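Local coordinates for angiopoietin-related protein 6 (Homo sapiens, PDB 6Y43), which probably acts as a secreted angiopoietin-like growth factor, presenting a fibrinogen-like globular domain with a bound calcium ion, at residues 42-47 with 110-115; 67-72 with 119-124; 193-198 with 205-210; 7-10 with 14-17; 127-132 with 138-143. All blocks are in the same frame, centred on the assembly; numbering follows the deposited sequence.

Overall arrangement
Starting from the N terminus, contact 4 closes the short lead-in to helix 12-17, and its Arg16 packs against Gly45 and Gly47 of contact 1. Contact 1 spans much further, tying the loop between strands 33-40 and 48-54 to strand 108-118. Contact 2 crosses it along the chain, because helix 65-70 lies inside the interval closed by contact 1 while its partner loop 119-124 follows it. Contacts 5 and 3 come afterwards in series. Contact 5 joins strand 127-133 to the loop that follows it, and is linked to contact 1 through Tyr113 and Asp138 and to contact 2 through Glu119 and Arg128. Contact 3 closes a short excursion before strand 212-219.

Contact 1: 42-47 with 110-115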
# COMPACT_ATOMS: atom_id res chain seq x y z
N GLN A 42 -0.14 11.38 -12.87
CA GLN A 42 -1.23 12.29 -13.23
C GLN A 42 -2.19 12.57 -12.09
O GLN A 42 -2.56 13.72 -11.87
CB GLN A 42 -2.01 11.71 -14.42
CG GLN A 42 -1.28 11.80 -15.72
CD GLN A 42 -1.12 13.24 -16.20
OE1 GLN A 42 -2.10 13.99 -16.32
NE2 GLN A 42 0.12 13.64 -16.45
N LEU A 43 -2.59 11.55 -11.34
CA LEU A 43 -3.59 11.77 -10.30
C LEU A 43 -3.07 12.68 -9.19
O LEU A 43 -1.97 12.49 -8.66
CB LEU A 43 -4.03 10.42 -9.73
CG LEU A 43 -5.12 10.39 -8.66
CD1 LEU A 43 -6.00 9.17 -8.85
CD2 LEU A 43 -4.46 10.39 -7.31
N GLU A 44 -3.89 13.68 -8.85
CA GLU A 44 -3.61 14.64 -7.78
C GLU A 44 -2.20 15.19 -7.87
O GLU A 44 -1.43 15.21 -6.91
CB GLU A 44 -3.87 14.00 -6.42
CG GLU A 44 -5.33 13.94 -6.12
CD GLU A 44 -5.60 13.35 -4.76
OE1 GLU A 44 -4.87 13.70 -3.82
OE2 GLU A 44 -6.53 12.52 -4.64
N GLY A 45 -1.85 15.65 -9.06
CA GLY A 45 -0.60 16.32 -9.28
C GLY A 45 0.54 15.39 -9.61
O GLY A 45 1.62 15.87 -9.96
N GLY A 46 0.32 14.08 -9.52
CA GLY A 46 1.37 13.12 -9.80
C GLY A 46 2.43 13.06 -8.72
O GLY A 46 2.31 13.61 -7.62
N GLY A 47 3.50 12.33 -9.05
CA GLY A 47 4.61 12.16 -8.15
C GLY A 47 4.40 11.11 -7.08
O GLY A 47 5.09 11.15 -6.05
N ARG A 110 -10.93 7.60 -2.69
CA ARG A 110 -9.58 7.91 -2.26
C ARG A 110 -9.53 8.25 -0.79
O ARG A 110 -10.42 8.91 -0.26
CB ARG A 110 -9.01 9.08 -3.08
CG ARG A 110 -9.23 8.94 -4.55
CD ARG A 110 -8.60 10.11 -5.30
NE ARG A 110 -8.92 10.08 -6.73
CZ ARG A 110 -8.65 11.08 -7.56
NH1 ARG A 110 -8.04 12.17 -7.11
NH2 ARG A 110 -8.97 10.99 -8.84
N ALA A 111 -8.45 7.82 -0.13
CA ALA A 111 -8.14 8.19 1.24
C ALA A 111 -6.74 8.79 1.27
O ALA A 111 -5.85 8.34 0.53
CB ALA A 111 -8.23 7.01 2.19
N HIS A 112 -6.57 9.85 2.06
CA HIS A 112 -5.30 10.52 2.24
C HIS A 112 -4.94 10.57 3.72
O HIS A 112 -5.81 10.81 4.56
CB HIS A 112 -5.32 11.97 1.71
CG HIS A 112 -5.87 12.13 0.34
ND1 HIS A 112 -7.22 12.05 0.06
CD2 HIS A 112 -5.27 12.42 -0.84
CE1 HIS A 112 -7.41 12.25 -1.24
NE2 HIS A 112 -6.24 12.47 -1.80
N TYR A 113 -3.66 10.36 4.02
CA TYR A 113 -3.12 10.54 5.37
C TYR A 113 -1.91 11.45 5.29
O TYR A 113 -0.95 11.17 4.56
CB TYR A 113 -2.76 9.20 6.01
CG TYR A 113 -3.97 8.31 6.10
CD1 TYR A 113 -4.37 7.56 5.00
CD2 TYR A 113 -4.78 8.28 7.24
CE1 TYR A 113 -5.51 6.78 5.05
CE2 TYR A 113 -5.92 7.49 7.29
CZ TYR A 113 -6.29 6.76 6.20
OH TYR A 113 -7.45 6.00 6.22
N ASP A 114 -1.97 12.57 6.02
CA ASP A 114 -0.91 13.57 6.02
C ASP A 114 0.12 13.14 7.06
O ASP A 114 0.16 13.62 8.18
CB ASP A 114 -1.47 14.95 6.30
CG ASP A 114 -2.27 15.49 5.12
OD1 ASP A 114 -2.27 14.87 4.04
OD2 ASP A 114 -2.89 16.56 5.27
N GLY A 115 0.96 12.21 6.66
CA GLY A 115 1.89 11.60 7.58
C GLY A 115 1.78 10.11 7.43
O GLY A 115 0.69 9.55 7.54
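Glu44 and His112 each carry CG beside the backbone N and anti to the carbonyl carbon (chi1 -77° and -49°), a choice that extends carboxylate and imidazole toward one another across the contact. His112 NE2 then points its single N-H between the two oxygens, lying 2.7 Å from Glu44 OE1 and 2.9 Å from Glu44 OE2. Each oxygen offers its syn lone pair, and the straighter bond is the one to OE2. The anti lone pair of that same OE2 takes Arg110 NH1 at 2.9 Å in a salt bridge, with carboxylate and guanidinium planes 24° apart. Over one face of the guanidinium sits Leu43 CD1, 3.4 Å above its centre, an apolar cover for a flat cation. The contact fixes the loop after strand 33-40 onto the side of strand 108-118 in the central antiparallel sheet of this fibrinogen-like domain, while Arg218 binds the Glu44 carbonyl. Because His112 ND1 is also hydrogen-bonded, to the carbonyl oxygen of His133, both ring nitrogens appear to act as donors. The imidazole is therefore probably protonated, and the one carboxylate would offset two neighbouring positive charges.

Contact 2: 67-72 with 119-124; sequences HYKAGF and EPESDH
The ionic part of this surface contact is a single salt bridge between Lys69 and Glu121, in which NZ of the lysine donates to OE1 of the glutamate across 2.9 Å. The ammonium does not approach in the carboxylate plane but from above it, 36° out. Both side chains have CG anti to the backbone N and run extended beyond it; together they span the 8.3 Å between the CA atoms of Lys69 and Glu121.

Van der Waals contact accompanies the charge. The two side chains run nearly perpendicular, and the lysine methylenes brush the carboxylate on their way past: CE of Lys69 is 3.4 Å from OE1 of Glu121, and CD of Lys69 is 3.6 Å from OE2 of that same glutamate.

In the fibrinogen-like fold the bridge joins the last turn of helix 65-70, which Gly71 leaves with a positive phi, to the loop between strands 108-118 and 127-133. Glu121 opens a short 3-10 segment, 121-122, within that loop.

Further hydrogen bonds hold Glu121. Its OE2 is bonded to the indole NE1 of Trp65, from the same helix as Lys69, which uses the second carboxylate oxygen and should limit rotation of the group. Within the loop His124 N bonds to Glu121 O at 2.8 Å. In the helix, Gly71 N closes the final turn on His67 O, also at 2.8 Å.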
# COMPACT_ATOMS: atom_id res chain seq x y z
N HIS A 67 9.15 -12.32 2.48
CA HIS A 67 8.67 -11.69 1.25
C HIS A 67 7.99 -10.36 1.55
O HIS A 67 8.19 -9.38 0.83
CB HIS A 67 7.73 -12.64 0.50
CG HIS A 67 8.46 -13.72 -0.25
ND1 HIS A 67 8.28 -15.06 0.02
CD2 HIS A 67 9.40 -13.65 -1.21
CE1 HIS A 67 9.07 -15.77 -0.77
NE2 HIS A 67 9.76 -14.94 -1.53
N TYR A 68 7.22 -10.27 2.64
CA TYR A 68 6.65 -8.98 3.02
C TYR A 68 7.75 -7.98 3.37
O TYR A 68 7.58 -6.77 3.13
CB TYR A 68 5.66 -9.15 4.19
CG TYR A 68 4.26 -9.35 3.66
CD1 TYR A 68 3.54 -8.27 3.16
CD2 TYR A 68 3.70 -10.60 3.57
CE1 TYR A 68 2.28 -8.43 2.60
CE2 TYR A 68 2.44 -10.78 3.02
CZ TYR A 68 1.74 -9.69 2.52
OH TYR A 68 0.50 -9.83 1.96
N LYS A 69 8.86 -8.44 3.94
CA LYS A 69 9.95 -7.52 4.25
C LYS A 69 10.66 -7.04 2.99
O LYS A 69 10.93 -5.84 2.83
CB LYS A 69 10.96 -8.18 5.21
CG LYS A 69 12.16 -7.31 5.54
CD LYS A 69 13.10 -7.99 6.53
CE LYS A 69 14.40 -7.22 6.65
NZ LYS A 69 15.43 -8.03 7.35
N ALA A 70 10.97 -7.95 2.08
CA ALA A 70 11.81 -7.62 0.94
C ALA A 70 11.05 -7.05 -0.25
O ALA A 70 11.66 -6.35 -1.06
CB ALA A 70 12.58 -8.86 0.48
N GLY A 71 9.76 -7.32 -0.35
CA GLY A 71 8.95 -6.98 -1.50
C GLY A 71 8.68 -8.20 -2.36
O GLY A 71 9.46 -9.17 -2.37
N PHE A 72 7.54 -8.20 -3.02
CA PHE A 72 7.21 -9.27 -3.96
C PHE A 72 6.32 -8.72 -5.07
O PHE A 72 5.79 -7.62 -4.98
CB PHE A 72 6.54 -10.47 -3.27
CG PHE A 72 5.30 -10.14 -2.49
CD1 PHE A 72 4.05 -10.16 -3.08
CD2 PHE A 72 5.38 -9.87 -1.14
CE1 PHE A 72 2.93 -9.87 -2.34
CE2 PHE A 72 4.26 -9.58 -0.40
CZ PHE A 72 3.03 -9.59 -1.01
N GLU A 119 8.04 2.05 11.70
CA GLU A 119 9.18 1.74 12.52
C GLU A 119 10.04 0.70 11.82
O GLU A 119 9.58 0.04 10.88
CB GLU A 119 8.74 1.18 13.87
CG GLU A 119 7.94 2.12 14.73
CD GLU A 119 8.78 3.25 15.27
OE1 GLU A 119 10.00 3.04 15.45
OE2 GLU A 119 8.22 4.34 15.50
N PRO A 120 11.26 0.47 12.28
CA PRO A 120 12.11 -0.56 11.67
C PRO A 120 11.66 -1.97 12.02
O PRO A 120 10.71 -2.17 12.80
CB PRO A 120 13.51 -0.23 12.22
CG PRO A 120 13.26 0.55 13.49
CD PRO A 120 11.95 1.28 13.30
N GLU A 121 12.35 -2.95 11.43
CA GLU A 121 12.01 -4.34 11.68
C GLU A 121 12.04 -4.67 13.17
O GLU A 121 11.21 -5.45 13.66
CB GLU A 121 12.96 -5.28 10.93
CG GLU A 121 12.59 -6.75 11.15
CD GLU A 121 13.44 -7.72 10.35
OE1 GLU A 121 14.58 -7.37 10.01
OE2 GLU A 121 12.94 -8.84 10.06
N SER A 122 13.01 -4.09 13.90
CA SER A 122 13.17 -4.35 15.33
C SER A 122 11.95 -3.95 16.13
O SER A 122 11.76 -4.42 17.27
CB SER A 122 14.40 -3.58 15.85
OG SER A 122 14.28 -2.20 15.61
N ASP A 123 11.12 -3.07 15.58
CA ASP A 123 9.86 -2.66 16.18
C ASP A 123 8.68 -3.08 15.31
O ASP A 123 7.63 -2.42 15.29
CB ASP A 123 9.86 -1.15 16.44
CG ASP A 123 10.96 -0.74 17.41
OD1 ASP A 123 12.13 -0.64 16.99
OD2 ASP A 123 10.65 -0.55 18.60
N HIS A 124 8.88 -4.17 14.56
CA HIS A 124 7.83 -4.89 13.85
C HIS A 124 7.12 -4.02 12.81
O HIS A 124 5.93 -4.23 12.53
CB HIS A 124 6.80 -5.47 14.83
CG HIS A 124 7.40 -6.44 15.82
ND1 HIS A 124 6.71 -6.93 16.91
CD2 HIS A 124 8.63 -7.00 15.85
CE1 HIS A 124 7.50 -7.76 17.58
NE2 HIS A 124 8.66 -7.83 16.95

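Contact 3: 193-198 with 205-210. With EDO (1,2-ethanediol), chain E.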
# COMPACT_ATOMS: atom_id res chain seq x y z
N ARG A 193 -15.95 -18.38 4.37
CA ARG A 193 -16.37 -18.34 5.75
C ARG A 193 -15.91 -17.07 6.45
O ARG A 193 -16.44 -16.74 7.52
CB ARG A 193 -15.82 -19.57 6.45
CG ARG A 193 -16.39 -19.82 7.79
CD ARG A 193 -15.61 -20.92 8.38
NE ARG A 193 -15.82 -20.95 9.82
CZ ARG A 193 -15.36 -21.92 10.60
NH1 ARG A 193 -14.66 -22.91 10.07
NH2 ARG A 193 -15.60 -21.89 11.91
N TYR A 194 -14.98 -16.33 5.85
CA TYR A 194 -14.43 -15.16 6.50
C TYR A 194 -14.43 -13.97 5.56
O TYR A 194 -14.34 -14.13 4.34
CB TYR A 194 -12.99 -15.42 6.98
CG TYR A 194 -12.88 -16.60 7.93
CD1 TYR A 194 -13.41 -16.52 9.22
CD2 TYR A 194 -12.27 -17.78 7.55
CE1 TYR A 194 -13.33 -17.57 10.09
CE2 TYR A 194 -12.19 -18.85 8.43
CZ TYR A 194 -12.73 -18.74 9.69
OH TYR A 194 -12.66 -19.78 10.59
N GLN A 195 -14.52 -12.79 6.16
CA GLN A 195 -14.29 -11.54 5.45
C GLN A 195 -12.80 -11.45 5.15
O GLN A 195 -12.03 -10.95 5.96
CB GLN A 195 -14.76 -10.34 6.26
CG GLN A 195 -16.22 -10.41 6.61
CD GLN A 195 -16.76 -9.10 7.16
OE1 GLN A 195 -16.03 -8.29 7.72
NE2 GLN A 195 -18.05 -8.91 7.02
N ASP A 196 -12.38 -11.98 4.00
CA ASP A 196 -10.97 -12.11 3.69
C ASP A 196 -10.62 -11.38 2.40
O ASP A 196 -9.47 -11.46 1.97
CB ASP A 196 -10.58 -13.58 3.59
CG ASP A 196 -11.29 -14.33 2.47
OD1 ASP A 196 -11.85 -13.68 1.56
OD2 ASP A 196 -11.29 -15.57 2.52
N GLY A 197 -11.54 -10.59 1.86
CA GLY A 197 -11.32 -9.93 0.60
C GLY A 197 -10.52 -8.65 0.72
O GLY A 197 -10.18 -8.18 1.80
N VAL A 198 -10.27 -8.04 -0.43
CA VAL A 198 -9.58 -6.76 -0.51
C VAL A 198 -10.59 -5.67 -0.18
O VAL A 198 -11.28 -5.17 -1.07
CB VAL A 198 -8.97 -6.55 -1.90
CG1 VAL A 198 -8.34 -5.19 -1.98
CG2 VAL A 198 -7.96 -7.65 -2.26
N GLY A 205 -17.56 -1.99 2.19
CA GLY A 205 -17.73 -2.78 3.38
C GLY A 205 -16.83 -3.99 3.46
O GLY A 205 -16.16 -4.38 2.51
N GLY A 206 -16.88 -4.63 4.63
CA GLY A 206 -16.04 -5.76 4.94
C GLY A 206 -16.41 -7.05 4.24
O GLY A 206 -15.61 -7.98 4.26
N ALA A 207 -17.60 -7.14 3.65
CA ALA A 207 -18.00 -8.36 2.94
C ALA A 207 -17.75 -8.26 1.44
O ALA A 207 -18.19 -9.13 0.70
CB ALA A 207 -19.47 -8.67 3.20
N TYR A 208 -17.08 -7.19 1.00
CA TYR A 208 -16.85 -6.89 -0.41
C TYR A 208 -15.39 -7.10 -0.74
O TYR A 208 -14.52 -6.98 0.12
CB TYR A 208 -17.25 -5.44 -0.73
CG TYR A 208 -17.43 -5.11 -2.20
CD1 TYR A 208 -18.64 -5.34 -2.85
CD2 TYR A 208 -16.40 -4.53 -2.92
CE1 TYR A 208 -18.81 -5.02 -4.18
CE2 TYR A 208 -16.56 -4.21 -4.28
CZ TYR A 208 -17.76 -4.46 -4.88
OH TYR A 208 -17.90 -4.12 -6.22
N SER A 209 -15.11 -7.41 -2.00
CA SER A 209 -13.74 -7.49 -2.50
C SER A 209 -13.57 -6.49 -3.63
O SER A 209 -14.22 -6.61 -4.68
CB SER A 209 -13.42 -8.90 -2.99
OG SER A 209 -12.03 -9.01 -3.24
N LEU A 210 -12.70 -5.51 -3.44
CA LEU A 210 -12.57 -4.44 -4.41
C LEU A 210 -11.85 -4.91 -5.67
O LEU A 210 -10.98 -5.79 -5.62
CB LEU A 210 -11.86 -3.25 -3.79
CG LEU A 210 -12.65 -2.57 -2.67
CD1 LEU A 210 -11.71 -1.77 -1.76
CD2 LEU A 210 -13.74 -1.64 -3.24
C1 EDO E . -15.65 -3.53 9.37
O1 EDO E . -15.39 -3.88 10.73
C2 EDO E . -15.38 -4.77 8.52
O2 EDO E . -16.38 -5.75 8.82
O HOH W 1 -14.18 -8.81 2.12
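Gln195 lays its side chain across the carbonyl of Gly206, beginning at CB, which is 3.2 Å from Gly206 O. CG comes next, anti to its own carbonyl carbon (chi1 -59°), and keeps the chain over the same oxygen at 3.4 Å from Gly206 O. The amide carbon CD follows at 3.3 Å from Gly206 O, after which the head group divides. OE1 accepts a hydrogen bond from O2 of an ethanediol molecule at 2.8 Å, while NE2 leans over the turn toward Ala207, 4.1 Å from its CB. Ethanediol probably comes from the crystallisation liquor, as does the buffer molecule EPE that also lies near this side chain.

Gly206 belongs to a type I beta turn running from Gly205 to Tyr208. A water bridges the two segments, donating to Gly206 O and to Tyr208 O, each at 2.7 Å, and accepting a weak bond from Gly197 N. The one direct hydrogen bond between the segments comes further on, where Leu210 N meets Val198 O at 2.8 Å with an N-H...O angle of 167°. Ser209 OG and Asp196 OD1 both turn to His185, to its N and NE2 respectively. All this lies in the long, largely irregular C-terminal region of the fibrinogen-like domain, which also holds the calcium site of Asp154, Asp156, Tyr158 and Gly160.

The Gly206 carbonyl is thus shared between the water's donated bond and the van der Waals contact of the Gln195 chain; Gln195 OE1 and Gly206 O, both acceptors, make no bond to each other, and OE1 turns to the ethanediol instead.

Contact 4: 7-10 with 14-17; sequences GPWQ and EARQ
Trp9 spreads its indole over Ala15, whose CB stands 3.6 Å from the centroid of the five-membered ring and only 10° off the ring normal, a CH-pi contact well centred on the face. The helix backbone follows over the six-membered part, with Ala15 CA 3.6 Å from Trp9 CE3. On the opposite face lies Gly7 CA, 3.4 Å above the ring plane but offset toward the rim, so the indole is sandwiched between the chain just before it and the helix just after it. A cis peptide bond ahead of Pro8 accompanies this fold-back.

Glu14 takes the edge. Its extended side chain, with CG anti to the backbone N (chi1 180°), passes the rim of the indole, where Glu14 CG is 3.7 Å from Trp9 CE3 and the carboxyl carbon CD lies in the ring plane. Beyond the rim, OE1 accepts the backbone N-H of Gln10 at 2.7 Å in a nearly straight bond, 173° at the hydrogen, met almost along the carboxylate C-O direction. One side chain of the helix thereby grips the chain that leads into it, and the same oxygen touches Gln10 CB. At its other end Glu14 is held as well, since its backbone N is bonded to Asp11 OD1.

Cys12, at the start of the helix, is disulfide-bonded to Cys39 of strand 33-40. Trp9 forms backbone bonds to Glu27 and Arg29, and its side chain touches Leu28 while Ala15 touches Tyr26, which places helix 12-17 and its lead-in segment against strand 24-30.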
# COMPACT_ATOMS: atom_id res chain seq x y z
N GLY A 7 16.93 9.38 -14.56
CA GLY A 7 17.04 8.78 -13.25
C GLY A 7 18.38 8.10 -13.10
O GLY A 7 19.25 8.26 -13.96
N PRO A 8 18.57 7.30 -12.04
CA PRO A 8 17.54 6.99 -11.01
C PRO A 8 17.15 8.16 -10.13
O PRO A 8 17.92 9.11 -9.98
CB PRO A 8 18.19 5.90 -10.16
CG PRO A 8 19.30 5.32 -11.03
CD PRO A 8 19.79 6.47 -11.86
N TRP A 9 15.96 8.08 -9.54
CA TRP A 9 15.38 9.22 -8.84
C TRP A 9 15.29 8.95 -7.34
O TRP A 9 15.21 7.80 -6.90
CB TRP A 9 13.97 9.53 -9.38
CG TRP A 9 13.87 9.61 -10.87
CD1 TRP A 9 13.60 8.59 -11.74
CD2 TRP A 9 14.08 10.78 -11.67
NE1 TRP A 9 13.61 9.06 -13.04
CE2 TRP A 9 13.91 10.40 -13.03
CE3 TRP A 9 14.40 12.11 -11.39
CZ2 TRP A 9 14.03 11.31 -14.08
CZ3 TRP A 9 14.53 13.01 -12.46
CH2 TRP A 9 14.35 12.60 -13.78
N GLN A 10 15.24 10.03 -6.56
CA GLN A 10 14.99 9.86 -5.14
C GLN A 10 13.57 9.35 -4.90
O GLN A 10 13.33 8.57 -3.97
CB GLN A 10 15.22 11.18 -4.41
CG GLN A 10 15.08 11.03 -2.91
CD GLN A 10 15.49 12.26 -2.13
OE1 GLN A 10 16.08 13.19 -2.68
NE2 GLN A 10 15.18 12.27 -0.84
N GLU A 14 10.30 13.57 -7.63
CA GLU A 14 11.45 14.19 -8.31
C GLU A 14 11.38 13.96 -9.82
O GLU A 14 11.62 14.89 -10.61
CB GLU A 14 12.75 13.65 -7.72
CG GLU A 14 13.96 14.26 -8.41
CD GLU A 14 15.27 13.76 -7.88
OE1 GLU A 14 15.41 12.54 -7.67
OE2 GLU A 14 16.17 14.61 -7.67
N ALA A 15 11.02 12.75 -10.25
CA ALA A 15 10.83 12.49 -11.67
C ALA A 15 9.74 13.40 -12.26
O ALA A 15 9.91 13.97 -13.35
CB ALA A 15 10.48 11.03 -11.87
N ARG A 16 8.62 13.53 -11.56
CA ARG A 16 7.53 14.36 -12.04
C ARG A 16 7.97 15.81 -12.21
O ARG A 16 7.71 16.43 -13.25
CB ARG A 16 6.36 14.27 -11.06
CG ARG A 16 5.20 15.17 -11.44
CD ARG A 16 4.54 14.69 -12.73
NE ARG A 16 3.51 15.64 -13.15
CZ ARG A 16 3.77 16.76 -13.81
NH1 ARG A 16 5.02 17.09 -14.12
NH2 ARG A 16 2.77 17.58 -14.14
N GLN A 17 8.65 16.36 -11.21
CA GLN A 17 9.10 17.74 -11.29
C GLN A 17 10.11 17.95 -12.41
O GLN A 17 10.30 19.09 -12.86
CB GLN A 17 9.72 18.17 -9.96
CG GLN A 17 8.90 17.92 -8.72
CD GLN A 17 9.71 18.21 -7.46
OE1 GLN A 17 10.82 18.75 -7.54
NE2 GLN A 17 9.18 17.83 -6.30

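Contact 5: 127-132 with 138-143; sequences LRLGQY and DSLSWH
Tyr132 and Asp138 stack flat against each other, the carboxylate and ring planes only 5° apart. Both have CG anti to the backbone N (chi1 166° for the tyrosine, -175° for the aspartate), and the two side chains lie antiparallel alongside each other. The aspartate thus lies along the ring, with its CB 3.5 Å above the ring centroid in a CH-pi contact and its OD2 3.4 Å from Tyr132 CB. Asp138 OD1 is held by the hydroxyl of Tyr113, a residue of the neighbouring strand, which probably helps to hold the carboxylate flat against the ring.

Here strand 127-133, at the edge of the antiparallel sheet next to strand 108-118, receives the loop that follows it. That loop includes a short 3-10 segment, 141-143, and runs on toward the calcium-bearing part of the fibrinogen-like domain; the ion is about 12 Å from the His143 side chain.

The rest of the contact is apolar. The side chains of Leu129 and Leu140 meet almost perpendicularly: CD1 of Leu129 touches Leu140 CG at 3.9 Å and approaches Leu140 O at 3.5 Å, while the CD2 methyls of Leu129 and Leu140 meet at 4.0 Å. Leu97 of strand 95-102 packs against both. Nearer the start of the strand, Leu127 places CD2 3.5 Å from His143 O and 4.1 Å from His143 CB. The imidazole itself leads away from the strand, with ND1 bonded to Trp171 O and NE2 to His177 N, a pattern consistent with a neutral ring protonated at ND1.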
# COMPACT_ATOMS: atom_id res chain seq x y z
N LEU A 127 2.95 0.75 12.18
CA LEU A 127 2.42 1.82 11.35
C LEU A 127 2.26 3.13 12.12
O LEU A 127 1.85 3.13 13.28
CB LEU A 127 1.06 1.41 10.80
CG LEU A 127 0.27 2.35 9.88
CD1 LEU A 127 1.01 2.59 8.56
CD2 LEU A 127 -1.09 1.74 9.66
N ARG A 128 2.62 4.24 11.46
CA ARG A 128 2.31 5.60 11.94
C ARG A 128 1.61 6.35 10.81
O ARG A 128 2.05 6.28 9.70
CB ARG A 128 3.59 6.33 12.35
CG ARG A 128 4.15 6.05 13.74
CD ARG A 128 5.02 4.82 13.64
NE ARG A 128 5.61 4.43 14.91
CZ ARG A 128 4.98 3.78 15.88
NH1 ARG A 128 3.69 3.45 15.73
NH2 ARG A 128 5.62 3.47 17.00
N LEU A 129 0.50 7.04 11.05
CA LEU A 129 -0.29 7.68 9.99
C LEU A 129 -0.28 9.18 10.27
O LEU A 129 0.18 9.60 11.36
CB LEU A 129 -1.68 7.09 10.03
CG LEU A 129 -1.80 5.71 9.40
CD1 LEU A 129 -3.21 5.23 9.54
CD2 LEU A 129 -1.35 5.92 7.92
N GLY A 130 -0.76 10.04 9.37
CA GLY A 130 -1.19 11.30 9.92
C GLY A 130 -2.66 11.64 9.82
O GLY A 130 -3.52 10.74 9.67
N GLN A 131 -2.99 12.92 9.76
CA GLN A 131 -4.39 13.35 9.63
C GLN A 131 -5.06 12.84 8.37
O GLN A 131 -4.53 12.95 7.27
CB GLN A 131 -4.47 14.89 9.70
CG GLN A 131 -5.85 15.50 9.59
CD GLN A 131 -5.82 16.95 10.04
OE1 GLN A 131 -5.02 17.75 9.55
NE2 GLN A 131 -6.68 17.29 11.00
N TYR A 132 -6.29 12.36 8.53
CA TYR A 132 -7.06 11.79 7.44
C TYR A 132 -7.89 12.84 6.67
O TYR A 132 -8.46 13.77 7.26
CB TYR A 132 -8.01 10.69 7.96
CG TYR A 132 -9.06 10.31 6.94
CD1 TYR A 132 -8.80 9.37 5.97
CD2 TYR A 132 -10.32 10.95 6.91
CE1 TYR A 132 -9.72 9.06 5.00
CE2 TYR A 132 -11.25 10.63 5.95
CZ TYR A 132 -10.94 9.68 4.99
OH TYR A 132 -11.83 9.34 4.01
N ASP A 138 -12.32 6.69 6.50
CA ASP A 138 -11.04 6.47 7.19
C ASP A 138 -11.01 5.05 7.76
O ASP A 138 -11.21 4.81 8.95
CB ASP A 138 -10.82 7.51 8.28
CG ASP A 138 -9.45 7.39 8.94
OD1 ASP A 138 -8.65 6.51 8.53
OD2 ASP A 138 -9.20 8.18 9.87
N SER A 139 -10.71 4.09 6.88
CA SER A 139 -10.68 2.69 7.27
C SER A 139 -9.26 2.17 7.49
O SER A 139 -9.08 0.96 7.62
CB SER A 139 -11.42 1.84 6.24
OG SER A 139 -12.80 2.19 6.19
N LEU A 140 -8.27 3.06 7.60
CA LEU A 140 -6.94 2.67 8.05
C LEU A 140 -6.59 3.21 9.44
O LEU A 140 -5.64 2.71 10.04
CB LEU A 140 -5.87 3.15 7.06
CG LEU A 140 -4.52 2.46 7.08
CD1 LEU A 140 -4.53 0.97 6.78
CD2 LEU A 140 -3.59 3.20 6.10
N SER A 141 -7.32 4.17 9.98
CA SER A 141 -6.91 4.77 11.24
C SER A 141 -6.94 3.75 12.37
O SER A 141 -6.13 3.84 13.30
CB SER A 141 -7.79 5.98 11.56
OG SER A 141 -7.19 7.15 11.03
N TRP A 142 -7.84 2.76 12.30
CA TRP A 142 -7.88 1.75 13.35
C TRP A 142 -6.61 0.93 13.42
O TRP A 142 -6.37 0.23 14.42
CB TRP A 142 -9.05 0.81 13.13
CG TRP A 142 -9.61 0.17 14.40
CD1 TRP A 142 -9.84 0.79 15.58
CD2 TRP A 142 -10.04 -1.17 14.55
NE1 TRP A 142 -10.39 -0.10 16.49
CE2 TRP A 142 -10.53 -1.32 15.87
CE3 TRP A 142 -10.06 -2.29 13.70
CZ2 TRP A 142 -11.00 -2.51 16.35
CZ3 TRP A 142 -10.55 -3.49 14.19
CH2 TRP A 142 -11.00 -3.59 15.50
N HIS A 143 -5.77 0.99 12.39
CA HIS A 143 -4.55 0.23 12.33
C HIS A 143 -3.33 1.03 12.75
O HIS A 143 -2.22 0.49 12.78
CB HIS A 143 -4.39 -0.28 10.91
CG HIS A 143 -5.50 -1.19 10.51
ND1 HIS A 143 -5.51 -2.52 10.85
CD2 HIS A 143 -6.69 -0.95 9.91
CE1 HIS A 143 -6.61 -3.08 10.40
NE2 HIS A 143 -7.35 -2.15 9.82
O HOH W 2 -5.01 8.80 11.63